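PDB 3U3G: ribonuclease H from Uncultured organism, which probably hydrolyses the RNA strand of RNA/DNA hybrids, as expected of a type 1 ribonuclease H. Local coordinates for residues A[6-11]-A[51-56]; A[10-15]-A[43-48]; A[22-27]-A[124-129]; A[55-60]-A[109-114]; A[73-78]-A[117-122]. All blocks are in the same frame, centred on the assembly; numbering follows the deposited sequence.

Interaction 1 (A[6-11]-A[51-56])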
# COMPACT_ATOMS: atom_id res chain seq x y z
N ILE A 6 -6.89 -5.21 -1.40
CA ILE A 6 -5.93 -4.20 -1.81
C ILE A 6 -4.55 -4.84 -1.89
O ILE A 6 -4.20 -5.65 -1.03
CB ILE A 6 -5.88 -3.05 -0.78
CG1 ILE A 6 -7.25 -2.38 -0.64
CG2 ILE A 6 -4.83 -2.03 -1.17
CD1 ILE A 6 -7.34 -1.39 0.51
N TYR A 7 -3.82 -4.59 -2.97
CA TYR A 7 -2.40 -4.92 -3.06
C TYR A 7 -1.62 -3.62 -3.12
O TYR A 7 -1.98 -2.72 -3.89
CB TYR A 7 -2.08 -5.70 -4.34
CG TYR A 7 -2.89 -6.96 -4.53
CD1 TYR A 7 -4.25 -6.89 -4.84
CD2 TYR A 7 -2.34 -8.21 -4.25
CE1 TYR A 7 -5.00 -8.05 -5.02
CE2 TYR A 7 -3.09 -9.37 -4.41
CZ TYR A 7 -4.42 -9.28 -4.74
OH TYR A 7 -5.20 -10.43 -4.85
N THR A 8 -0.55 -3.52 -2.35
CA THR A 8 0.29 -2.33 -2.45
C THR A 8 1.74 -2.69 -2.67
O THR A 8 2.19 -3.76 -2.26
CB THR A 8 0.19 -1.40 -1.22
OG1 THR A 8 0.78 -2.05 -0.08
CG2 THR A 8 -1.26 -1.05 -0.91
N ASP A 9 2.47 -1.79 -3.31
CA ASP A 9 3.92 -1.88 -3.40
C ASP A 9 4.48 -0.47 -3.56
O ASP A 9 3.80 0.45 -4.04
CB ASP A 9 4.32 -2.76 -4.60
CG ASP A 9 5.75 -3.29 -4.50
OD1 ASP A 9 6.38 -3.21 -3.42
OD2 ASP A 9 6.26 -3.80 -5.53
N GLY A 10 5.72 -0.30 -3.14
CA GLY A 10 6.45 0.94 -3.38
C GLY A 10 7.90 0.59 -3.63
O GLY A 10 8.40 -0.42 -3.13
N GLY A 11 8.57 1.43 -4.40
CA GLY A 11 9.98 1.20 -4.69
C GLY A 11 10.70 2.49 -4.98
O GLY A 11 10.10 3.45 -5.47
N GLU A 51 4.34 4.88 1.86
CA GLU A 51 3.54 5.84 1.11
C GLU A 51 2.48 5.14 0.27
O GLU A 51 1.40 5.68 0.06
CB GLU A 51 4.42 6.73 0.23
CG GLU A 51 5.31 7.73 0.94
CD GLU A 51 4.56 8.96 1.46
OE1 GLU A 51 3.31 8.93 1.59
OE2 GLU A 51 5.26 9.94 1.81
N ALA A 52 2.78 3.95 -0.24
CA ALA A 52 1.80 3.23 -1.03
C ALA A 52 0.61 2.81 -0.17
O ALA A 52 -0.54 2.90 -0.61
CB ALA A 52 2.43 2.01 -1.70
N LEU A 53 0.88 2.41 1.08
CA LEU A 53 -0.21 2.14 2.01
C LEU A 53 -1.05 3.40 2.30
O LEU A 53 -2.28 3.32 2.37
CB LEU A 53 0.32 1.55 3.33
CG LEU A 53 0.90 0.15 3.29
CD1 LEU A 53 1.73 -0.10 4.55
CD2 LEU A 53 -0.23 -0.85 3.19
N ILE A 54 -0.37 4.52 2.56
CA ILE A 54 -1.08 5.77 2.80
C ILE A 54 -1.99 6.13 1.60
O ILE A 54 -3.15 6.48 1.78
CB ILE A 54 -0.09 6.89 3.12
CG1 ILE A 54 0.57 6.59 4.47
CG2 ILE A 54 -0.80 8.24 3.15
CD1 ILE A 54 1.74 7.49 4.79
N ARG A 55 -1.48 5.92 0.39
CA ARG A 55 -2.25 6.17 -0.81
C ARG A 55 -3.42 5.20 -0.95
O ARG A 55 -4.53 5.62 -1.26
CB ARG A 55 -1.37 6.11 -2.05
CG ARG A 55 -2.12 6.09 -3.38
CD ARG A 55 -2.96 7.36 -3.65
NE ARG A 55 -3.59 7.32 -4.98
CZ ARG A 55 -2.99 7.74 -6.09
NH1 ARG A 55 -3.58 7.56 -7.27
NH2 ARG A 55 -1.82 8.36 -6.02
N ALA A 56 -3.21 3.92 -0.62
CA ALA A 56 -4.34 2.99 -0.63
C ALA A 56 -5.45 3.39 0.34
O ALA A 56 -6.63 3.32 0.00
CB ALA A 56 -3.87 1.56 -0.35

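Interaction 2 (A[10-15]-A[43-48])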
# COMPACT_ATOMS: atom_id res chain seq x y z
N GLY A 10 5.72 -0.30 -3.14
CA GLY A 10 6.45 0.94 -3.38
C GLY A 10 7.90 0.59 -3.63
O GLY A 10 8.40 -0.42 -3.13
N GLY A 11 8.57 1.43 -4.40
CA GLY A 11 9.98 1.20 -4.69
C GLY A 11 10.70 2.49 -4.98
O GLY A 11 10.10 3.45 -5.47
N ALA A 12 12.00 2.48 -4.80
CA ALA A 12 12.85 3.56 -5.23
C ALA A 12 14.09 3.04 -6.00
O ALA A 12 14.60 2.02 -5.71
CB ALA A 12 13.29 4.37 -4.04
N ARG A 13 14.57 3.85 -6.90
CA ARG A 13 15.75 3.54 -7.69
C ARG A 13 16.92 4.30 -7.10
O ARG A 13 17.25 5.35 -7.52
CB ARG A 13 15.50 3.93 -9.15
CG ARG A 13 14.39 3.18 -9.68
CD ARG A 13 14.40 3.00 -11.15
NE ARG A 13 13.26 2.22 -11.59
CZ ARG A 13 12.67 2.36 -12.76
NH1 ARG A 13 13.13 3.23 -13.60
NH2 ARG A 13 11.61 1.65 -13.02
N GLY A 14 17.48 3.75 -6.05
CA GLY A 14 18.45 4.51 -5.34
C GLY A 14 18.08 4.53 -3.89
O GLY A 14 17.07 3.98 -3.52
N ASN A 15 18.96 5.08 -3.10
CA ASN A 15 18.71 5.15 -1.70
C ASN A 15 19.14 6.45 -1.02
O ASN A 15 20.00 6.42 -0.20
CB ASN A 15 19.47 3.93 -1.15
CG ASN A 15 19.27 3.69 0.28
OD1 ASN A 15 20.13 3.16 0.93
ND2 ASN A 15 18.10 3.94 0.77
N THR A 43 12.84 9.20 -2.74
CA THR A 43 12.81 8.69 -1.38
C THR A 43 13.51 7.34 -1.28
O THR A 43 14.13 6.88 -2.23
CB THR A 43 11.37 8.55 -0.86
OG1 THR A 43 11.41 8.42 0.57
CG2 THR A 43 10.71 7.32 -1.48
N THR A 44 13.45 6.73 -0.10
CA THR A 44 13.93 5.37 0.04
C THR A 44 12.84 4.35 -0.24
O THR A 44 11.65 4.69 -0.32
CB THR A 44 14.48 5.11 1.44
OG1 THR A 44 13.42 5.25 2.39
CG2 THR A 44 15.59 6.10 1.76
N ASN A 45 13.26 3.11 -0.43
CA ASN A 45 12.36 2.02 -0.72
C ASN A 45 11.30 1.88 0.37
O ASN A 45 10.13 1.68 0.08
CB ASN A 45 13.14 0.71 -0.87
CG ASN A 45 12.55 -0.19 -1.91
OD1 ASN A 45 11.66 -0.99 -1.60
ND2 ASN A 45 12.80 0.15 -3.18
N ASN A 46 11.75 1.81 1.61
CA ASN A 46 10.83 1.54 2.71
C ASN A 46 9.82 2.66 2.90
O ASN A 46 8.66 2.41 3.21
CB ASN A 46 11.59 1.26 4.01
CG ASN A 46 12.12 -0.15 4.09
OD1 ASN A 46 11.62 -1.06 3.41
ND2 ASN A 46 13.07 -0.37 4.98
N VAL A 47 10.27 3.90 2.71
CA VAL A 47 9.35 5.03 2.72
C VAL A 47 8.32 4.92 1.60
O VAL A 47 7.12 5.05 1.87
CB VAL A 47 10.07 6.38 2.71
CG1 VAL A 47 9.08 7.51 2.38
CG2 VAL A 47 10.73 6.62 4.06
N ALA A 48 8.76 4.55 0.40
CA ALA A 48 7.83 4.29 -0.69
C ALA A 48 6.79 3.22 -0.39
O ALA A 48 5.62 3.40 -0.70
CB ALA A 48 8.57 4.01 -2.01
O HOH W 1 16.21 3.14 -0.91

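Interaction 3 (A[22-27]-A[124-129])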
# COMPACT_ATOMS: atom_id res chain seq x y z
N GLY A 22 2.35 1.77 -6.09
CA GLY A 22 1.35 1.02 -6.86
C GLY A 22 0.31 0.45 -5.92
O GLY A 22 0.64 -0.05 -4.85
N VAL A 23 -0.95 0.63 -6.27
CA VAL A 23 -2.07 0.08 -5.53
C VAL A 23 -3.01 -0.60 -6.52
O VAL A 23 -3.38 -0.00 -7.55
CB VAL A 23 -2.86 1.19 -4.80
CG1 VAL A 23 -4.02 0.59 -4.01
CG2 VAL A 23 -1.93 2.04 -3.89
N VAL A 24 -3.39 -1.84 -6.24
CA VAL A 24 -4.42 -2.53 -7.00
C VAL A 24 -5.54 -2.87 -6.04
O VAL A 24 -5.30 -3.38 -4.93
CB VAL A 24 -3.89 -3.86 -7.61
CG1 VAL A 24 -4.99 -4.58 -8.37
CG2 VAL A 24 -2.67 -3.60 -8.49
N ILE A 25 -6.77 -2.57 -6.43
CA ILE A 25 -7.93 -2.89 -5.61
C ILE A 25 -8.89 -3.75 -6.39
O ILE A 25 -9.21 -3.42 -7.55
CB ILE A 25 -8.67 -1.62 -5.13
CG1 ILE A 25 -7.66 -0.61 -4.57
CG2 ILE A 25 -9.76 -1.98 -4.11
CD1 ILE A 25 -8.29 0.62 -3.92
N THR A 26 -9.25 -4.89 -5.83
CA THR A 26 -10.20 -5.81 -6.47
C THR A 26 -11.38 -6.09 -5.56
O THR A 26 -11.32 -5.89 -4.34
CB THR A 26 -9.56 -7.16 -6.90
OG1 THR A 26 -9.45 -8.04 -5.77
CG2 THR A 26 -8.18 -6.94 -7.53
N ASP A 27 -12.41 -6.71 -6.12
CA ASP A 27 -13.45 -7.30 -5.30
C ASP A 27 -13.12 -8.76 -4.99
O ASP A 27 -12.02 -9.25 -5.30
CB ASP A 27 -14.84 -7.14 -5.95
CG ASP A 27 -15.00 -7.96 -7.23
OD1 ASP A 27 -14.18 -8.83 -7.55
OD2 ASP A 27 -16.03 -7.74 -7.89
N ASN A 124 2.36 -10.38 -6.15
CA ASN A 124 2.24 -8.92 -6.14
C ASN A 124 2.80 -8.24 -7.39
O ASN A 124 3.13 -7.05 -7.37
CB ASN A 124 2.89 -8.35 -4.88
CG ASN A 124 2.25 -7.05 -4.43
OD1 ASN A 124 1.09 -6.78 -4.75
ND2 ASN A 124 2.94 -6.32 -3.55
N ALA A 125 2.85 -8.98 -8.50
CA ALA A 125 3.50 -8.47 -9.70
C ALA A 125 2.80 -7.26 -10.31
O ALA A 125 3.46 -6.36 -10.81
CB ALA A 125 3.67 -9.57 -10.74
N ARG A 126 1.48 -7.18 -10.20
CA ARG A 126 0.75 -6.05 -10.77
C ARG A 126 1.14 -4.72 -10.10
O ARG A 126 1.47 -3.74 -10.76
CB ARG A 126 -0.76 -6.25 -10.66
CG ARG A 126 -1.34 -7.21 -11.69
CD ARG A 126 -2.82 -7.43 -11.42
NE ARG A 126 -3.62 -6.23 -11.70
CZ ARG A 126 -4.94 -6.18 -11.54
NH1 ARG A 126 -5.57 -7.17 -10.92
NH2 ARG A 126 -5.63 -5.10 -11.91
N ALA A 127 1.10 -4.71 -8.77
CA ALA A 127 1.48 -3.51 -8.03
C ALA A 127 2.93 -3.12 -8.32
O ALA A 127 3.25 -1.94 -8.41
CB ALA A 127 1.26 -3.70 -6.54
N ASP A 128 3.82 -4.10 -8.40
CA ASP A 128 5.19 -3.82 -8.80
C ASP A 128 5.28 -3.16 -10.18
O ASP A 128 6.08 -2.23 -10.37
CB ASP A 128 6.05 -5.09 -8.75
CG ASP A 128 7.46 -4.88 -9.27
OD1 ASP A 128 8.30 -4.39 -8.50
OD2 ASP A 128 7.69 -5.10 -10.48
N GLU A 129 4.50 -3.65 -11.13
CA GLU A 129 4.47 -3.05 -12.46
C GLU A 129 4.03 -1.60 -12.39
O GLU A 129 4.58 -0.73 -13.07
CB GLU A 129 3.54 -3.84 -13.41
CG GLU A 129 3.82 -5.33 -13.48
CD GLU A 129 2.70 -6.11 -14.18
OE1 GLU A 129 1.78 -5.49 -14.75
OE2 GLU A 129 2.74 -7.36 -14.14

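Interaction 4 (A[55-60]-A[109-114])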
# COMPACT_ATOMS: atom_id res chain seq x y z
N ARG A 55 -1.48 5.92 0.39
CA ARG A 55 -2.25 6.17 -0.81
C ARG A 55 -3.42 5.20 -0.95
O ARG A 55 -4.53 5.62 -1.26
CB ARG A 55 -1.37 6.11 -2.05
CG ARG A 55 -2.12 6.09 -3.38
CD ARG A 55 -2.96 7.36 -3.65
NE ARG A 55 -3.59 7.32 -4.98
CZ ARG A 55 -2.99 7.74 -6.09
NH1 ARG A 55 -3.58 7.56 -7.27
NH2 ARG A 55 -1.82 8.36 -6.02
N ALA A 56 -3.21 3.92 -0.62
CA ALA A 56 -4.34 2.99 -0.63
C ALA A 56 -5.45 3.39 0.34
O ALA A 56 -6.63 3.32 0.00
CB ALA A 56 -3.87 1.56 -0.35
N LEU A 57 -5.06 3.84 1.53
CA LEU A 57 -6.04 4.32 2.51
C LEU A 57 -6.79 5.58 2.05
O LEU A 57 -7.99 5.71 2.34
CB LEU A 57 -5.37 4.56 3.86
CG LEU A 57 -4.88 3.26 4.50
CD1 LEU A 57 -3.95 3.61 5.66
CD2 LEU A 57 -6.05 2.42 5.02
N GLU A 58 -6.13 6.43 1.27
CA GLU A 58 -6.78 7.56 0.63
C GLU A 58 -7.75 7.12 -0.46
O GLU A 58 -8.89 7.59 -0.52
CB GLU A 58 -5.70 8.50 0.07
CG GLU A 58 -6.18 9.57 -0.89
CD GLU A 58 -6.60 10.85 -0.21
OE1 GLU A 58 -6.88 10.80 1.02
OE2 GLU A 58 -6.87 11.84 -0.94
N ASP A 59 -7.29 6.20 -1.31
CA ASP A 59 -8.14 5.67 -2.38
C ASP A 59 -9.43 5.13 -1.78
O ASP A 59 -10.51 5.31 -2.34
CB ASP A 59 -7.41 4.52 -3.09
CG ASP A 59 -6.23 5.00 -3.93
OD1 ASP A 59 -6.23 6.15 -4.41
OD2 ASP A 59 -5.41 4.13 -4.28
N LEU A 60 -9.30 4.43 -0.66
CA LEU A 60 -10.48 3.84 -0.03
C LEU A 60 -11.61 4.84 0.20
O LEU A 60 -12.79 4.47 0.20
CB LEU A 60 -10.11 3.14 1.28
CG LEU A 60 -9.45 1.78 1.12
CD1 LEU A 60 -9.09 1.20 2.48
CD2 LEU A 60 -10.41 0.85 0.37
N GLU A 109 -9.31 4.98 12.14
CA GLU A 109 -10.37 5.92 11.90
C GLU A 109 -11.24 5.50 10.73
O GLU A 109 -12.40 5.61 10.83
CB GLU A 109 -9.77 7.31 11.66
CG GLU A 109 -10.72 8.34 11.05
CD GLU A 109 -10.12 9.68 10.99
OE1 GLU A 109 -9.48 10.00 10.00
OE2 GLU A 109 -10.22 10.34 12.02
N ARG A 110 -10.65 5.10 9.62
CA ARG A 110 -11.40 4.85 8.38
C ARG A 110 -11.85 3.40 8.22
O ARG A 110 -12.83 3.14 7.61
CB ARG A 110 -10.55 5.18 7.14
CG ARG A 110 -10.23 6.62 6.96
CD ARG A 110 -9.55 6.92 5.61
NE ARG A 110 -8.97 8.18 5.77
CZ ARG A 110 -7.95 8.64 5.11
NH1 ARG A 110 -7.40 7.95 4.15
NH2 ARG A 110 -7.43 9.80 5.45
N VAL A 111 -11.01 2.48 8.68
CA VAL A 111 -11.20 1.05 8.39
C VAL A 111 -10.68 0.17 9.53
O VAL A 111 -9.76 -0.52 9.36
CB VAL A 111 -10.57 0.59 7.03
CG1 VAL A 111 -11.38 0.84 5.92
CG2 VAL A 111 -9.30 1.26 6.81
N PRO A 112 -11.30 0.25 10.70
CA PRO A 112 -10.68 -0.37 11.87
C PRO A 112 -10.65 -1.90 11.80
O PRO A 112 -9.85 -2.53 12.51
CB PRO A 112 -11.58 0.10 13.03
CG PRO A 112 -12.84 0.54 12.38
CD PRO A 112 -12.41 1.13 11.07
N ASN A 113 -11.38 -2.49 10.87
CA ASN A 113 -11.32 -3.93 10.70
C ASN A 113 -10.46 -4.40 9.54
O ASN A 113 -10.44 -5.58 9.22
CB ASN A 113 -12.72 -4.52 10.60
CG ASN A 113 -13.56 -4.22 11.83
OD1 ASN A 113 -13.09 -4.36 12.96
ND2 ASN A 113 -14.73 -3.65 11.60
N LEU A 114 -9.73 -3.47 8.93
CA LEU A 114 -8.70 -3.81 7.94
C LEU A 114 -7.81 -4.92 8.46
O LEU A 114 -7.31 -4.82 9.59
CB LEU A 114 -7.85 -2.57 7.65
CG LEU A 114 -6.71 -2.75 6.63
CD1 LEU A 114 -7.31 -3.08 5.27
CD2 LEU A 114 -5.86 -1.51 6.57
O HOH W 2 -5.98 11.39 3.42

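Interaction 5 (A[73-78]-A[117-122])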
# COMPACT_ATOMS: atom_id res chain seq x y z
N GLU A 73 -9.01 -6.10 3.05
CA GLU A 73 -7.78 -6.83 3.28
C GLU A 73 -6.69 -6.18 2.43
O GLU A 73 -6.91 -5.90 1.25
CB GLU A 73 -7.98 -8.29 2.87
CG GLU A 73 -6.76 -9.19 2.91
CD GLU A 73 -7.14 -10.63 2.70
OE1 GLU A 73 -7.96 -11.16 3.48
OE2 GLU A 73 -6.52 -11.29 1.85
N VAL A 74 -5.51 -5.98 3.03
CA VAL A 74 -4.34 -5.46 2.32
C VAL A 74 -3.28 -6.54 2.22
O VAL A 74 -2.92 -7.14 3.24
CB VAL A 74 -3.74 -4.24 3.04
CG1 VAL A 74 -2.41 -3.85 2.40
CG2 VAL A 74 -4.70 -3.07 3.02
N ARG A 75 -2.92 -6.88 0.99
CA ARG A 75 -1.91 -7.89 0.69
C ARG A 75 -0.59 -7.24 0.28
O ARG A 75 -0.57 -6.33 -0.54
CB ARG A 75 -2.40 -8.80 -0.43
CG ARG A 75 -3.64 -9.57 -0.01
CD ARG A 75 -4.25 -10.41 -1.12
NE ARG A 75 -5.42 -11.13 -0.62
CZ ARG A 75 -6.14 -11.97 -1.35
NH1 ARG A 75 -5.82 -12.20 -2.62
NH2 ARG A 75 -7.24 -12.52 -0.83
N MET A 76 0.49 -7.65 0.93
CA MET A 76 1.81 -7.09 0.67
C MET A 76 2.79 -8.23 0.55
O MET A 76 2.70 -9.21 1.30
CB MET A 76 2.23 -6.22 1.84
CG MET A 76 1.27 -5.09 2.15
SD MET A 76 1.79 -4.13 3.58
CE MET A 76 2.57 -2.72 2.80
N ASP A 77 3.82 -8.06 -0.28
CA ASP A 77 4.84 -9.08 -0.38
C ASP A 77 6.05 -8.87 0.52
O ASP A 77 6.94 -9.72 0.58
CB ASP A 77 5.24 -9.35 -1.85
CG ASP A 77 5.99 -8.18 -2.49
OD1 ASP A 77 5.51 -7.04 -2.36
OD2 ASP A 77 6.78 -8.45 -3.43
N SER A 78 5.93 -7.93 1.45
CA SER A 78 6.95 -7.75 2.48
C SER A 78 6.44 -8.31 3.80
O SER A 78 5.55 -7.72 4.43
CB SER A 78 7.27 -6.26 2.65
OG SER A 78 8.05 -6.04 3.82
N VAL A 117 -2.20 -9.13 5.07
CA VAL A 117 -1.84 -10.49 4.68
C VAL A 117 -0.54 -10.48 3.90
O VAL A 117 -0.38 -9.71 2.95
CB VAL A 117 -2.94 -11.11 3.79
CG1 VAL A 117 -2.49 -12.46 3.24
CG2 VAL A 117 -4.23 -11.27 4.57
N HIS A 118 0.41 -11.31 4.33
CA HIS A 118 1.68 -11.45 3.62
C HIS A 118 1.52 -12.45 2.48
O HIS A 118 1.02 -13.55 2.68
CB HIS A 118 2.78 -11.92 4.59
CG HIS A 118 3.99 -12.48 3.92
ND1 HIS A 118 4.72 -11.79 2.98
CD2 HIS A 118 4.70 -13.61 4.18
CE1 HIS A 118 5.72 -12.55 2.56
NE2 HIS A 118 5.77 -13.62 3.33
N ILE A 119 1.77 -11.99 1.26
CA ILE A 119 1.73 -12.86 0.07
C ILE A 119 3.13 -12.97 -0.54
O ILE A 119 3.96 -12.09 -0.37
CB ILE A 119 0.73 -12.29 -0.98
CG1 ILE A 119 1.13 -10.85 -1.36
CG2 ILE A 119 -0.68 -12.32 -0.41
CD1 ILE A 119 0.36 -10.29 -2.57
N PRO A 120 3.37 -14.02 -1.35
CA PRO A 120 4.60 -14.16 -2.13
C PRO A 120 4.81 -13.03 -3.15
O PRO A 120 3.84 -12.50 -3.69
CB PRO A 120 4.41 -15.49 -2.86
CG PRO A 120 3.38 -16.22 -2.08
CD PRO A 120 2.49 -15.19 -1.48
N ARG A 121 6.06 -12.73 -3.48
CA ARG A 121 6.36 -11.64 -4.41
C ARG A 121 5.73 -11.84 -5.79
O ARG A 121 5.23 -10.89 -6.39
CB ARG A 121 7.87 -11.42 -4.53
CG ARG A 121 8.58 -12.44 -5.40
CD ARG A 121 9.94 -11.92 -5.88
NE ARG A 121 10.76 -12.99 -6.44
CZ ARG A 121 11.39 -13.91 -5.71
NH1 ARG A 121 11.31 -13.88 -4.39
NH2 ARG A 121 12.09 -14.86 -6.30
N GLU A 122 5.66 -13.09 -6.23
CA GLU A 122 5.01 -13.44 -7.49
C GLU A 122 3.55 -12.99 -7.54
O GLU A 122 3.00 -12.75 -8.61
CB GLU A 122 5.07 -14.96 -7.73
CG GLU A 122 6.48 -15.50 -7.96
CD GLU A 122 7.40 -15.32 -6.75
OE1 GLU A 122 6.92 -15.47 -5.60
OE2 GLU A 122 8.60 -15.06 -6.96

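Interaction 1 (A[6-11]-A[51-56])
This is a buried helix-on-sheet contact at the centre of the RNase H fold, where helix 45-60 lies across the central strand 3-12. The axes of the two segments pass 7.3 Å apart and run 142° to each other. Alternate residues of the strand, Ile6 and Thr8, turn their CB atoms to the helix, which answers with the small Ala52 and Ala56, one turn apart. The methyl of Ala56 meets two methyls: Thr8 CG2 lies 3.7 Å from Ala56 CB, and Ile6 CG2 is almost as near. Thr8 reaches it because its CG2 is anti to the carbonyl carbon, which leaves OG1 between backbone N and C (chi1 68°). OG1 then faces Leu53, whose side chain crosses that of Thr8 at about a right angle and brings CD2 to 3.6 Å from OG1. Ala52 CB presses on the strand's own backbone, 3.1 Å from Asp9 O. The CB of Asp9 is directed away from the helix. Leu53 also packs on Val74 and Met76 of the neighbouring strand 71-76. No hydrogen bond joins helix and strand, so the match rests on shape: methyl groups make the contact, and Ala52 CB on Asp9 O marks how closely the helix sits.

Interaction 2 (A[10-15]-A[43-48])
The end of strand 3-12 runs close beside the start of helix 45-60, with the CA atoms of Gly10 and Ala48 only 4.5 Å apart and those of Gly11 and Asn45 4.7 Å apart. Such an approach depends on glycine: a CB on Gly10 would fall 2.2 Å from Ala48 O. Ala48 CB in turn packs on the bare backbone, 3.5 Å from Gly11 N, while the amide end of Asn45 reaches over beside Gly11. Ala12 points its methyl at the residues just before the helix, and its CB sits 3.2 Å from Thr43 O. In the RNase H fold this is where the central strand emerges at the rim of the sheet and turns back, beside the N terminus of the helix that covers one face. Thr44 is the N-cap of that helix; with OG1 between backbone N and C (chi1 64°) it accepts a weak bond from Val47 N. Its CG2 is thereby turned to Asn15, whose ND2 comes within 3.5 Å. Asn15 CG is anti to its backbone N, which swings the amide back to the helix start. A water bridges turn and helix, donating to Gly14 O and accepting from Asn45 N at 3.0 Å and, weakly, from Asn15 ND2. Gly14 has phi 127°, where a CB would jam against the preceding carbonyl.

Interaction 3 (A[22-27]-A[124-129])
Apolar packing without a hydrogen bond joins strand 17-26 to the first turns of helix 125-139. Val24 supplies most of it through both methyls. CG2 rests against the helix itself, 3.9 Å from Arg126 CB and just as far from Ala127 N. CG1, anti to the backbone N (chi1 179°), lies 3.5 Å above the Arg126 guanidinium plane, over its centre. The arginine chain bends at chi3 (69°) to fold back over the valine, the two side chains crossing at about a right angle. An alanine in place of Val24 removes both methyls, which would probably loosen the Arg126 side chain and the packing on the helix.

Polar contacts fix the arginine tip: NH2 forms a salt bridge to Glu35 and a hydrogen bond to Thr32. Beyond it, Thr26 OG1 donates to Asp27 O in the carbonyl plane, on a lone pair.

Backbone contact is closest at Gly22, whose CA is 3.8 Å from Ala127 O; a CB there would clash with that oxygen. Val23 and Ile25 face helix 45-60 instead, so the sheet is covered on both sides, the layered arrangement of the RNase H fold with its C-terminal helix on the second face.

Interaction 4 (A[55-60]-A[109-114])
Arg110 makes the one direct polar link here. Its NH1 donates to Leu57 O at 2.9 Å, a weak bond with an N-H...O angle of 143°, and the side chain gets there by running extended from CG to NE. Beside it, a water accepts from Arg110 NH2 and donates to Glu58 OE1 at 2.6 Å. Glu58 OE1 itself stays 4.3 Å from Arg110 NH1 and well out of the guanidinium plane, so the two charges probably attract only at a distance. Next to the polar pair the contact is apolar. Val111 sets one methyl against each of two leucines: CG2 is 3.9 Å from Leu57 CD2, and CG1 is 4.1 Å from Leu60 CD1, where the side chains cross at about a right angle. Leu57 CD2 also meets Leu114 CD2.

What brings Val111 and Leu114 together is a type I turn, closed by Leu114 N donating to Val111 O at 3.0 Å; Lys107 NZ also bonds to that carbonyl. Leu60 in turn rests on Ile4 and Ile6 of strand 3-12. The turn carries the chain from helix 94-110 into edge strand 115-118, so the contact fastens a helix-to-strand connection of the RNase H fold to the helix covering the sheet.

Interaction 5 (A[73-78]-A[117-122])
Strands 71-76 and 115-118 pair in parallel at one edge of the RNase H sheet, joined through helices 79-85 and 94-110 as a beta-alpha-beta crossover. On the face bearing Arg75 and Val117 these bridge partners lie side by side and point the same way, and Glu73 crosses Val117 obliquely. The Glu73 chain is extended, bringing the flat carboxylate against a methyl: CD is 3.5 Å from Val117 CG2. Its OE2 meanwhile accepts from Arg75 NE at 2.7 Å through the anti lone pair, in the guanidinium plane, with a weaker second bond from NH2. An alanine in place of Glu73, lacking the carboxylate, would probably leave Arg75 less firmly held and Val117 CG2 less well covered. Arg75 NH1 has a weak bond to Tyr7 OH as well. Ile119 comes in at about a right angle to the arginine stem, CD1 lying 3.8 Å from Arg75 CB. Past the strand ends Asp77 meets Arg121 obliquely, but through carbon: OD2 is 3.3 Å from Arg121 CB, while the guanidinium leads away. Asp77 OD1 is instead bonded by Asn124 ND2. The backbones are joined by Val117 N to Val74 O and Met76 N to Val117 O, both nearly along the C=O axis. The third bond differs: Ile119 N reaches Met76 O at 2.9 Å from 39° above the carbonyl plane, and His118 CA offers the same oxygen a C-H contact.

How the interactions relate
From the N terminus, strand 3-12 opens interactions 1 and 2. Interaction 2 closes first, as the chain enters helix 45-60; interaction 1 closes a little further along the helix. Strand 17-26, next to 3-12 in the sheet, opens interaction 3, which crosses both and closes only at helix 125-139. Its long loop encloses interactions 4 and 5. Interaction 4 starts at Arg55 and Ala56, where interaction 1 ends, and crosses interaction 5, with Leu114 CD1 packing on Val74 CG2. Ile119 packing on Asn124 joins 5 to 3. Interactions 2 and 4, about 22 Å apart between centres, lie on opposite sides of the chain's centre, yet share helix 45-60.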